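Local coordinates for protein putative phosphosugar isomerases (Salmonella typhimurium LT2, PDB 3FKJ) that is a putative phosphosugar isomerase of the SIS family, probably binding carbohydrate derivatives, at residues Met237-Asn241 with Leu328-Arg332. Sequence-based numbering, arbitrary orientation.
Sequences MQWIN and LATAR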
loop_
_atom_site.group_PDB
_atom_site.type_symbol
_atom_site.label_atom_id
_atom_site.label_comp_id
_atom_site.label_asym_id
_atom_site.label_seq_id
_atom_site.Cartn_x
_atom_site.Cartn_y
_atom_site.Cartn_z
HETATM N N MSE A 237 -0.444 16.452 11.372
HETATM C CA MSE A 237 0.303 17.391 12.226
HETATM C C MSE A 237 0.361 18.784 11.648
HETATM O O MSE A 237 0.938 19.689 12.263
HETATM C CB MSE A 237 1.701 16.864 12.484
HETATM C CG MSE A 237 1.732 15.469 13.158
HETATM SE SE MSE A 237 3.383 15.120 14.200
HETATM C CE MSE A 237 3.418 13.241 14.019
ATOM N N GLN A 238 -0.252 18.953 10.476
ATOM C CA GLN A 238 -0.324 20.251 9.822
ATOM C C GLN A 238 -1.671 20.606 9.268
ATOM O O GLN A 238 -1.864 21.731 8.859
ATOM C CB GLN A 238 0.726 20.368 8.695
ATOM C CG GLN A 238 2.156 20.451 9.148
ATOM C CD GLN A 238 2.443 21.698 9.949
ATOM O OE1 GLN A 238 2.578 22.768 9.395
ATOM N NE2 GLN A 238 2.576 21.546 11.247
ATOM N N TRP A 239 -2.602 19.664 9.241
ATOM C CA TRP A 239 -3.895 19.836 8.567
ATOM C C TRP A 239 -3.776 20.334 7.113
ATOM O O TRP A 239 -4.510 21.209 6.715
ATOM C CB TRP A 239 -4.876 20.707 9.360
ATOM C CG TRP A 239 -5.076 20.305 10.769
ATOM C CD1 TRP A 239 -4.989 19.030 11.293
ATOM C CD2 TRP A 239 -5.473 21.163 11.856
ATOM N NE1 TRP A 239 -5.255 19.063 12.647
ATOM C CE2 TRP A 239 -5.547 20.355 13.022
ATOM C CE3 TRP A 239 -5.767 22.539 11.962
ATOM C CZ2 TRP A 239 -5.881 20.887 14.280
ATOM C CZ3 TRP A 239 -6.086 23.059 13.217
ATOM C CH2 TRP A 239 -6.150 22.226 14.353
ATOM N N ILE A 240 -2.873 19.726 6.336
ATOM C CA ILE A 240 -2.687 20.029 4.897
ATOM C C ILE A 240 -3.137 18.796 4.113
ATOM O O ILE A 240 -2.710 17.680 4.402
ATOM C CB ILE A 240 -1.183 20.319 4.572
ATOM C CG1 ILE A 240 -0.731 21.637 5.204
ATOM C CG2 ILE A 240 -0.923 20.312 3.050
ATOM C CD1 ILE A 240 0.811 21.730 5.454
ATOM N N ASN A 241 -4.003 19.001 3.127
ATOM C CA ASN A 241 -4.533 17.920 2.367
ATOM C C ASN A 241 -3.373 17.264 1.635
ATOM O O ASN A 241 -2.471 17.956 1.134
ATOM C CB ASN A 241 -5.546 18.415 1.338
ATOM C CG ASN A 241 -6.739 19.076 1.958
ATOM O OD1 ASN A 241 -7.593 18.413 2.540
ATOM N ND2 ASN A 241 -6.836 20.400 1.785
ATOM N N LEU A 328 8.580 24.044 8.525
ATOM C CA LEU A 328 7.247 24.319 7.974
ATOM C C LEU A 328 6.269 24.672 9.078
ATOM O O LEU A 328 5.562 25.699 8.994
ATOM C CB LEU A 328 6.733 23.140 7.185
ATOM C CG LEU A 328 5.416 23.322 6.465
ATOM C CD1 LEU A 328 5.602 24.401 5.399
ATOM C CD2 LEU A 328 4.974 21.986 5.873
ATOM N N ALA A 329 6.279 23.860 10.138
ATOM C CA ALA A 329 5.402 24.083 11.297
ATOM C C ALA A 329 5.612 25.473 11.911
ATOM O O ALA A 329 4.658 26.130 12.287
ATOM C CB ALA A 329 5.585 22.967 12.354
ATOM N N THR A 330 6.854 25.922 11.999
ATOM C CA THR A 330 7.136 27.269 12.551
ATOM C C THR A 330 6.618 28.332 11.586
ATOM O O THR A 330 5.867 29.204 12.011
ATOM C CB THR A 330 8.632 27.455 12.861
ATOM O OG1 THR A 330 9.115 26.265 13.497
ATOM C CG2 THR A 330 8.876 28.656 13.799
ATOM N N ALA A 331 6.953 28.213 10.288
ATOM C CA ALA A 331 6.451 29.156 9.257
ATOM C C ALA A 331 4.935 29.236 9.229
ATOM O O ALA A 331 4.392 30.300 8.963
ATOM C CB ALA A 331 6.951 28.803 7.877
ATOM N N ARG A 332 4.254 28.122 9.515
ATOM C CA ARG A 332 2.798 28.104 9.483
ATOM C C ARG A 332 2.137 28.399 10.817
ATOM O O ARG A 332 0.932 28.383 10.895
ATOM C CB ARG A 332 2.288 26.768 8.959
ATOM C CG ARG A 332 2.756 26.464 7.547
ATOM C CD ARG A 332 2.233 25.129 7.063
ATOM N NE ARG A 332 0.800 25.149 6.748
ATOM C CZ ARG A 332 -0.169 24.571 7.465
ATOM N NH1 ARG A 332 0.084 23.950 8.605
ATOM N NH2 ARG A 332 -1.420 24.645 7.050
#
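A bend in each of two long side chains, at chi2 in Gln238 (-64°) and at chi3 in Arg332 (73°), brings the carboxamide of the one to the edge of the guanidinium of the other. Arg332 NH1 then donates both to the backbone Gln238 O (3.0 Å), on a lone pair in the carbonyl plane though the bond is bent at the donor and the oxygen sits off the guanidinium plane, and to Gln238 OE1 (2.9 Å), reached from above the amide plane, the two flat groups being turned 71° apart. Glutamine suits this buried place because its amide also donates: Gln238 NE2 bonds to Met237 O at 2.7 Å and to the backbone oxygen of His334, which fixes the amide's rotation and leaves OE1 for the arginine. The methyl of Ala329, small enough to let the amide close in, stands 3.5 Å (CB) from Gln238 NE2. In what is probably the second SIS domain, an alpha-beta-alpha sandwich around a parallel sheet, the contact joins the ends of helices 223-238 and 313-331; Trp239, with positive phi, ends the first ahead of strand 241-246, outermost of its sheet within this chain. Isoleucine's apolar arm can cover a flat cation: Ile240 CD1 lies 3.6 Å above the Arg332 guanidinium centre and 4.2 Å from Leu328 CD2. Arginine's several N-H groups let NE also serve Lys209 O, just beyond helix 198-208, whose Phe204 packs on Leu328.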